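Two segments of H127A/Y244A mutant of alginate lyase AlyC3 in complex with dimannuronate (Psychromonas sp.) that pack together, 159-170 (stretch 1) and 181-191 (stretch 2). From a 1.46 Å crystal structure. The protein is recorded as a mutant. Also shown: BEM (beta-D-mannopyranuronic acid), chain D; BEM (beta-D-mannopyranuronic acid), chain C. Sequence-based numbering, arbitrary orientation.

Stretch 1 (159-170) WAMVKNNAVICK
Stretch 2 181-191: EMCKADVAYKK

The strongest polar links between the two stretches are backbone hydrogen bonds. Strand 159-163 and strand 189-191 run antiparallel, their N-to-C directions 158° apart and their axes 4.6 Å apart at closest approach. Val162 and Lys190 form the hydrogen-bonded pair, CA to CA 5.1 Å: Val162 N donates to Lys190 O at 2.9 Å, and Lys190 N donates to Val162 O at 2.8 Å. Met161 with Lys191 and Lys163 with Tyr189 are non-hydrogen-bonded pairs, with CA-CA distances of 4.8 and 4.5 Å. There CA-H groups face carbonyls instead, as in Tyr189 CA to Val162 O, 3.2 Å, and Lys191 CA to Ala160 O, 3.4 Å. Met161 (-99/111), Val162 (-113/120), Tyr189 (-129/143) and Lys190 (-116/132) are extended, and Lys163 (-70/126) is the least so in phi. Beyond the strand, Asn164 N still reaches Ala188 O at 2.7 Å and 169°, although Asn164 has already turned to -109/16.

Farther along, the amide of Asn165 takes over from the backbone. With chi1 p, ND2 donates to Met182 O at 3.0 Å, while OD1 accepts from Val167 N at 3.1 Å and from Lys163 NZ at 2.9 Å. A carboxamide suits this place because it offers a donor and an acceptor together, tying its own loop to stretch 2. Lys163 (t, p, t, t) also gives NZ to Val167 O at 2.7 Å, so its buried ammonium is met by oxygen atoms. A third acceptor is water 1, 2.8 Å from Lys163 NZ; this water donates to Tyr189 OH at 2.9 Å and so bridges the stretches.

The covalent tie is the disulfide, Cys169 SG to Cys183 SG 2.0 Å, chi3 -80°, both cysteines in rotamer m. It fastens the loop of stretch 1 to the 3-10 segment 181-183, where CA atoms of the two cysteines lie 5.5 Å apart. Val167 (chi1 t) packs beside it, CG1 to Cys183 SG 3.9 Å and CG2 to Met182 SD 4.0 Å; the branched valine and the long thioether of Met182 (p, t, t) supply apolar surface.

Stretch 2 passes from this segment through a weakly bonded helical turn, about 185-188, in which Ala188 N donates to Lys184 O at 2.8 Å, before extending at Tyr189. Lys163 CA makes a CA-H...O contact with Ala188 O at 3.5 Å, and the methyl of Ala188 points sideways, its CB 4.1 Å from Lys163 NZ.

Side chains alternate across the sheet. Met161, Lys163, Tyr189 and Lys191 share one face; Val162 and Lys190 occupy the other. Met161 (m, m, t) lays SD 3.6 Å from CG of Lys191 (m, t, m, t), whose aliphatic stem packs while its end leads away. Tyr189 (m, chi2 -88°) packs against Lys163, Tyr189 CE1 to Lys163 CB 4.0 Å, and its OH donates to O6A of the chain D mannuronate at 2.6 Å. Lys170 (p, t, t, t) reaches the same sugar, NZ to O6B 2.9 Å, and chain C O3 at 2.7 Å from NZ, as befits a lyase of anionic alginate. Between the two stretches 709 Å² of surface is buried, both sides summed.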

ATOM      1  N   TRP B 159      13.995 -22.568   8.051  1.00 13.02           N
ATOM      2  CA  TRP B 159      14.088 -21.126   8.252  1.00 13.38           C
ATOM      3  C   TRP B 159      12.766 -20.482   7.874  1.00 13.63           C
ATOM      4  O   TRP B 159      12.072 -20.952   6.968  1.00 14.62           O
ATOM      5  CB  TRP B 159      15.163 -20.471   7.365  1.00 15.02           C
ATOM      6  CG  TRP B 159      16.541 -21.006   7.587  1.00 15.37           C
ATOM      7  CD1 TRP B 159      17.082 -22.112   7.000  1.00 16.09           C
ATOM      8  CD2 TRP B 159      17.548 -20.469   8.453  1.00 17.69           C
ATOM      9  NE1 TRP B 159      18.372 -22.292   7.444  1.00 16.66           N
ATOM     10  CE2 TRP B 159      18.675 -21.308   8.342  1.00 16.96           C
ATOM     11  CE3 TRP B 159      17.601 -19.373   9.317  1.00 17.69           C
ATOM     12  CZ2 TRP B 159      19.845 -21.086   9.060  1.00 19.68           C
ATOM     13  CZ3 TRP B 159      18.785 -19.151  10.037  1.00 18.60           C
ATOM     14  CH2 TRP B 159      19.878 -20.006   9.897  1.00 22.79           C
ATOM     15  N   ALA B 160      12.446 -19.385   8.555  1.00 12.68           N
ATOM     16  CA  ALA B 160      11.386 -18.476   8.119  1.00 11.41           C
ATOM     17  C   ALA B 160      12.035 -17.255   7.485  1.00 12.99           C
ATOM     18  O   ALA B 160      12.776 -16.523   8.150  1.00 13.91           O
ATOM     19  CB  ALA B 160      10.513 -18.052   9.297  1.00 13.16           C
ATOM     20  N   MET B 161      11.787 -17.055   6.196  1.00 12.91           N
ATOM     21  CA  MET B 161      12.281 -15.903   5.461  1.00 12.93           C
ATOM     22  C   MET B 161      11.132 -14.910   5.406  1.00 11.75           C
ATOM     23  O   MET B 161      10.125 -15.162   4.738  1.00 12.54           O
ATOM     24  CB  MET B 161      12.691 -16.331   4.053  1.00 15.49           C
ATOM     25  CG  MET B 161      13.663 -17.519   4.014  1.00 15.75           C
ATOM     26  SD  MET B 161      15.204 -17.156   4.882  1.00 19.81           S
ATOM     27  CE  MET B 161      16.244 -18.533   4.365  1.00 19.85           C
ATOM     28  N   VAL B 162      11.261 -13.798   6.110  1.00 13.57           N
ATOM     29  CA  VAL B 162      10.165 -12.848   6.288  1.00 10.87           C
ATOM     30  C   VAL B 162      10.502 -11.559   5.563  1.00 14.55           C
ATOM     31  O   VAL B 162      11.502 -10.901   5.878  1.00 14.08           O
ATOM     32  CB  VAL B 162       9.877 -12.603   7.778  1.00 13.58           C
ATOM     33  CG1 VAL B 162       8.755 -11.586   7.950  1.00 15.31           C
ATOM     34  CG2 VAL B 162       9.519 -13.919   8.464  1.00 15.11           C
ATOM     35  N   LYS B 163       9.663 -11.186   4.598  1.00 12.67           N
ATOM     36  CA  LYS B 163       9.802  -9.893   3.950  1.00 12.98           C
ATOM     37  C   LYS B 163       9.405  -8.823   4.960  1.00 13.69           C
ATOM     38  O   LYS B 163       8.314  -8.891   5.550  1.00 13.84           O
ATOM     39  CB  LYS B 163       8.875  -9.891   2.731  1.00 14.35           C
ATOM     40  CG  LYS B 163       8.639  -8.555   2.036  1.00 15.56           C
ATOM     41  CD  LYS B 163       9.890  -7.986   1.351  1.00 14.69           C
ATOM     42  CE  LYS B 163       9.429  -6.871   0.378  1.00 14.57           C
ATOM     43  NZ  LYS B 163      10.532  -6.060  -0.198  1.00 15.28           N
ATOM     44  N   ASN B 164      10.299  -7.848   5.193  1.00 13.41           N
ATOM     45  CA  ASN B 164      10.199  -6.931   6.324  1.00 13.36           C
ATOM     46  C   ASN B 164       9.825  -5.502   5.927  1.00 13.79           C
ATOM     47  O   ASN B 164      10.035  -4.575   6.711  1.00 16.52           O
ATOM     48  CB  ASN B 164      11.513  -6.928   7.115  1.00 14.40           C
ATOM     49  CG  ASN B 164      11.319  -6.557   8.570  1.00 17.94           C
ATOM     50  OD1 ASN B 164      10.250  -6.749   9.140  1.00 18.03           O
ATOM     51  ND2 ASN B 164      12.362  -6.009   9.179  1.00 25.82           N
ATOM     52  N   ASN B 165       9.324  -5.308   4.715  1.00 12.47           N
ATOM     53  CA  ASN B 165       8.684  -4.062   4.301  1.00 11.83           C
ATOM     54  C   ASN B 165       7.725  -4.424   3.173  1.00 12.95           C
ATOM     55  O   ASN B 165       7.592  -5.596   2.818  1.00 12.92           O
ATOM     56  CB  ASN B 165       9.727  -2.987   3.932  1.00 13.85           C
ATOM     57  CG  ASN B 165      10.647  -3.417   2.792  1.00 13.11           C
ATOM     58  OD1 ASN B 165      10.225  -4.076   1.843  1.00 15.19           O
ATOM     59  ND2 ASN B 165      11.924  -3.019   2.883  1.00 17.00           N
ATOM     60  N   ALA B 166       7.036  -3.419   2.620  1.00 13.15           N
ATOM     61  CA  ALA B 166       6.081  -3.662   1.541  1.00 14.58           C
ATOM     62  C   ALA B 166       6.583  -3.123   0.203  1.00 15.34           C
ATOM     63  O   ALA B 166       5.787  -2.762  -0.672  1.00 15.41           O
ATOM     64  CB  ALA B 166       4.703  -3.111   1.896  1.00 14.21           C
ATOM     65  N   VAL B 167       7.915  -3.064   0.029  1.00 14.42           N
ATOM     66  CA  VAL B 167       8.522  -2.411  -1.124  1.00 14.23           C
ATOM     67  C   VAL B 167       8.740  -3.417  -2.241  1.00 15.68           C
ATOM     68  O   VAL B 167       9.181  -4.551  -2.004  1.00 16.20           O
ATOM     69  CB  VAL B 167       9.849  -1.756  -0.708  1.00 16.23           C
ATOM     70  CG1 VAL B 167      10.543  -1.066  -1.917  1.00 16.50           C
ATOM     71  CG2 VAL B 167       9.610  -0.789   0.422  1.00 16.77           C
ATOM     72  N   ILE B 168       8.447  -3.006  -3.473  1.00 15.02           N
ATOM     73  CA  ILE B 168       8.754  -3.830  -4.641  1.00 15.41           C
ATOM     74  C   ILE B 168      10.222  -3.634  -4.989  1.00 17.23           C
ATOM     75  O   ILE B 168      10.647  -2.515  -5.301  1.00 17.91           O
ATOM     76  CB  ILE B 168       7.854  -3.473  -5.829  1.00 16.44           C
ATOM     77  CG1 ILE B 168       6.394  -3.722  -5.465  1.00 15.21           C
ATOM     78  CG2 ILE B 168       8.234  -4.318  -7.048  1.00 18.41           C
ATOM     79  CD1 ILE B 168       5.433  -3.406  -6.584  1.00 17.77           C
ATOM     80  N   CYS B 169      11.001  -4.721  -4.938  1.00 16.98           N
ATOM     81  CA  CYS B 169      12.453  -4.637  -5.051  1.00 18.28           C
ATOM     82  C   CYS B 169      13.009  -5.314  -6.293  1.00 20.41           C
ATOM     83  O   CYS B 169      14.236  -5.336  -6.467  1.00 25.27           O
ATOM     84  CB  CYS B 169      13.131  -5.221  -3.802  1.00 18.75           C
ATOM     85  SG  CYS B 169      12.911  -4.245  -2.321  1.00 19.70           S
ATOM     86  N   LYS B 170      12.157  -5.879  -7.141  1.00 21.03           N
ATOM     87  CA  LYS B 170      12.607  -6.528  -8.363  1.00 26.60           C
ATOM     88  C   LYS B 170      11.519  -6.383  -9.414  1.00 25.52           C
ATOM     89  O   LYS B 170      10.387  -5.995  -9.120  1.00 24.83           O
ATOM     90  CB  LYS B 170      12.916  -8.007  -8.126  1.00 25.17           C
ATOM     91  CG  LYS B 170      11.684  -8.843  -7.843  1.00 22.92           C
ATOM     92  CD  LYS B 170      12.042 -10.253  -7.350  1.00 26.92           C
ATOM     93  CE  LYS B 170      10.783 -11.080  -7.134  1.00 26.00           C
ATOM     94  NZ  LYS B 170      11.075 -12.445  -6.597  1.00 32.46           N
ATOM     95  N   GLU B 181      18.771   1.164   0.006  1.00 25.08           N
ATOM     96  CA  GLU B 181      19.016   0.415   1.235  1.00 25.47           C
ATOM     97  C   GLU B 181      17.846  -0.497   1.578  1.00 23.92           C
ATOM     98  O   GLU B 181      18.044  -1.639   2.007  1.00 23.26           O
ATOM     99  CB  GLU B 181      19.266   1.397   2.383  1.00 32.12           C
ATOM    100  CG  GLU B 181      19.653   0.751   3.698  1.00 38.23           C
ATOM    101  CD  GLU B 181      21.075   0.229   3.693  1.00 72.63           C
ATOM    102  OE1 GLU B 181      21.818   0.532   2.735  1.00 54.14           O
ATOM    103  OE2 GLU B 181      21.448  -0.486   4.649  1.00 59.16           O
ATOM    104  N   MET B 182      16.635  -0.009   1.410  1.00 24.19           N
ATOM    105  CA  MET B 182      15.433  -0.767   1.735  1.00 19.66           C
ATOM    106  C   MET B 182      15.245  -2.058   0.959  1.00 25.55           C
ATOM    107  O   MET B 182      14.463  -2.879   1.315  1.00 21.64           O
ATOM    108  CB  MET B 182      14.199   0.101   1.547  1.00 21.68           C
ATOM    109  CG  MET B 182      13.993   0.508   0.115  1.00 21.54           C
ATOM    110  SD  MET B 182      12.665   1.699  -0.010  1.00 24.76           S
ATOM    111  CE  MET B 182      12.874   2.199  -1.689  1.00 33.03           C
ATOM    112  N   CYS B 183      15.981  -2.214  -0.106  1.00 18.03           N
ATOM    113  CA  CYS B 183      15.922  -3.425  -0.907  1.00 18.00           C
ATOM    114  C   CYS B 183      17.129  -4.338  -0.728  1.00 18.55           C
ATOM    115  O   CYS B 183      17.193  -5.383  -1.379  1.00 20.93           O
ATOM    116  CB  CYS B 183      15.723  -3.080  -2.385  1.00 17.77           C
ATOM    117  SG  CYS B 183      14.010  -2.565  -2.736  1.00 20.36           S
ATOM    118  N   LYS B 184      18.069  -3.980   0.139  1.00 21.28           N
ATOM    119  CA  LYS B 184      19.190  -4.866   0.408  1.00 21.18           C
ATOM    120  C   LYS B 184      18.708  -6.124   1.119  1.00 26.28           C
ATOM    121  O   LYS B 184      17.771  -6.094   1.923  1.00 24.14           O
ATOM    122  CB  LYS B 184      20.237  -4.161   1.265  1.00 26.84           C
ATOM    123  CG  LYS B 184      20.954  -3.021   0.556  1.00 29.15           C
ATOM    124  CD  LYS B 184      21.963  -2.365   1.483  1.00 59.54           C
ATOM    125  CE  LYS B 184      22.812  -1.341   0.748  1.00 80.91           C
ATOM    126  NZ  LYS B 184      23.713  -0.604   1.678  1.00 54.03           N
ATOM    127  N   ALA B 185      19.383  -7.239   0.835  1.00 23.82           N
ATOM    128  CA  ALA B 185      18.911  -8.531   1.321  1.00 24.76           C
ATOM    129  C   ALA B 185      18.766  -8.542   2.837  1.00 23.18           C
ATOM    130  O   ALA B 185      17.821  -9.136   3.367  1.00 28.14           O
ATOM    131  CB  ALA B 185      19.841  -9.648   0.848  1.00 27.08           C
ATOM    132  N   ASP B 186      19.676  -7.873   3.517  1.00 24.83           N
ATOM    133  CA  ASP B 186      19.627  -7.849   4.961  1.00 23.04           C
ATOM    134  C   ASP B 186      18.730  -6.831   5.603  1.00 26.35           C
ATOM    135  O   ASP B 186      18.607  -6.807   6.770  1.00 30.26           O
ATOM    136  CB  ASP B 186      21.021  -7.938   5.615  1.00 33.16           C
ATOM    137  CG  ASP B 186      21.845  -6.709   5.438  1.00101.60           C
ATOM    138  OD1 ASP B 186      21.429  -5.767   4.754  1.00 90.81           O
ATOM    139  OD2 ASP B 186      22.969  -6.677   5.998  1.00104.83           O
ATOM    140  N   VAL B 187      18.105  -6.004   4.791  1.00 20.80           N
ATOM    141  CA  VAL B 187      17.121  -5.035   5.245  1.00 20.54           C
ATOM    142  C   VAL B 187      15.713  -5.444   4.828  1.00 19.82           C
ATOM    143  O   VAL B 187      14.775  -5.385   5.629  1.00 21.80           O
ATOM    144  CB  VAL B 187      17.464  -3.628   4.704  1.00 22.25           C
ATOM    145  CG1 VAL B 187      16.361  -2.626   5.035  1.00 23.13           C
ATOM    146  CG2 VAL B 187      18.828  -3.155   5.232  1.00 23.81           C
ATOM    147  N   ALA B 188      15.555  -5.869   3.579  1.00 17.85           N
ATOM    148  CA  ALA B 188      14.238  -6.243   3.088  1.00 15.36           C
ATOM    149  C   ALA B 188      13.739  -7.538   3.710  1.00 18.28           C
ATOM    150  O   ALA B 188      12.533  -7.793   3.660  1.00 16.37           O
ATOM    151  CB  ALA B 188      14.275  -6.380   1.565  1.00 18.60           C
ATOM    152  N   TYR B 189      14.625  -8.361   4.285  1.00 17.81           N
ATOM    153  CA  TYR B 189      14.251  -9.650   4.857  1.00 17.37           C
ATOM    154  C   TYR B 189      14.788  -9.784   6.269  1.00 18.55           C
ATOM    155  O   TYR B 189      15.874  -9.286   6.589  1.00 19.74           O
ATOM    156  CB  TYR B 189      14.741 -10.833   4.018  1.00 16.90           C
ATOM    157  CG  TYR B 189      14.118 -10.811   2.648  1.00 15.75           C
ATOM    158  CD1 TYR B 189      12.887 -11.422   2.409  1.00 16.01           C
ATOM    159  CD2 TYR B 189      14.719 -10.113   1.610  1.00 16.38           C
ATOM    160  CE1 TYR B 189      12.292 -11.359   1.152  1.00 15.79           C
ATOM    161  CE2 TYR B 189      14.129 -10.047   0.356  1.00 17.22           C
ATOM    162  CZ  TYR B 189      12.924 -10.669   0.131  1.00 16.64           C
ATOM    163  OH  TYR B 189      12.350 -10.587  -1.118  1.00 17.70           O
ATOM    164  N   LYS B 190      13.992 -10.423   7.113  1.00 14.30           N
ATOM    165  CA  LYS B 190      14.411 -10.904   8.420  1.00 14.90           C
ATOM    166  C   LYS B 190      14.316 -12.418   8.396  1.00 16.00           C
ATOM    167  O   LYS B 190      13.314 -12.976   7.935  1.00 15.47           O
ATOM    168  CB  LYS B 190      13.502 -10.326   9.506  1.00 18.49           C
ATOM    169  CG  LYS B 190      13.974 -10.602  10.920  1.00 31.52           C
ATOM    170  CD  LYS B 190      13.264  -9.710  11.926  1.00 41.50           C
ATOM    171  CE  LYS B 190      13.606 -10.114  13.354  1.00 35.96           C
ATOM    172  NZ  LYS B 190      15.059 -10.286  13.544  1.00 38.20           N
ATOM    173  N   LYS B 191      15.361 -13.092   8.857  1.00 15.69           N
ATOM    174  CA  LYS B 191      15.424 -14.544   8.801  1.00 14.56           C
ATOM    175  C   LYS B 191      15.418 -15.116  10.209  1.00 16.00           C
ATOM    176  O   LYS B 191      16.131 -14.622  11.092  1.00 19.66           O
ATOM    177  CB  LYS B 191      16.675 -14.996   8.036  1.00 17.16           C
ATOM    178  CG  LYS B 191      16.727 -14.405   6.622  1.00 21.52           C
ATOM    179  CD  LYS B 191      17.927 -14.883   5.812  1.00 26.50           C
ATOM    180  CE  LYS B 191      19.202 -14.196   6.243  1.00 40.81           C
ATOM    181  NZ  LYS B 191      20.299 -14.446   5.268  1.00 61.35           N
TER
HETATM  182  C1  BEM D   2      10.161 -15.705  -5.129  1.00 65.95           C
HETATM  183  C2  BEM D   2      11.457 -16.510  -5.148  1.00 63.43           C
HETATM  184  O2  BEM D   2      12.397 -15.896  -6.017  1.00 84.87           O
HETATM  185  C3  BEM D   2      12.064 -16.496  -3.765  1.00 52.56           C
HETATM  186  O3  BEM D   2      13.340 -17.044  -3.784  1.00 34.39           O
HETATM  187  C4  BEM D   2      12.356 -15.073  -3.446  1.00 53.60           C
HETATM  188  O4  BEM D   2      13.177 -14.948  -2.323  1.00 85.04           O
HETATM  189  C5  BEM D   2      11.046 -14.382  -3.320  1.00 47.65           C
HETATM  190  O5  BEM D   2      10.457 -14.446  -4.593  1.00 39.25           O
HETATM  191  C6  BEM D   2      11.260 -12.978  -2.922  1.00 21.65           C
HETATM  192  O6B BEM D   2      11.300 -12.121  -3.771  1.00 25.04           O
HETATM  193  O6A BEM D   2      11.165 -12.768  -1.748  1.00 20.00           O
HETATM  194  C1  BEM C   1       5.885 -15.468  -7.900  1.00 66.32           C
HETATM  195  C2  BEM C   1       6.516 -14.094  -7.766  1.00 61.16           C
HETATM  196  O2  BEM C   1       5.894 -13.374  -6.717  1.00 66.96           O
HETATM  197  C3  BEM C   1       7.998 -14.227  -7.528  1.00 61.22           C
HETATM  198  O3  BEM C   1       8.562 -12.980  -7.267  1.00 30.16           O
HETATM  199  C4  BEM C   1       8.302 -15.192  -6.392  1.00 85.78           C
HETATM  200  O4  BEM C   1       9.689 -15.511  -6.450  1.00 35.99           O
HETATM  201  C5  BEM C   1       7.525 -16.476  -6.570  1.00 77.57           C
HETATM  202  O5  BEM C   1       6.151 -16.266  -6.785  1.00 52.11           O
HETATM  203  C6  BEM C   1       7.669 -17.217  -5.301  1.00 69.73           C
HETATM  204  O6B BEM C   1       6.762 -17.138  -4.474  1.00 87.93           O
HETATM  205  O6A BEM C   1       8.585 -18.014  -5.198  1.00 69.20           O
HETATM  206  O1  BEM C   1       4.474 -15.378  -7.957  1.00 61.65           O
HETATM  207  O   HOH W   1      12.479  -7.701  -1.415  1.00 17.27           O
HETATM  208  O   HOH W   2      13.121  -3.378   6.750  1.00 35.91           O
HETATM  209  O   HOH W   3      15.426  -6.798   8.313  1.00 43.53           O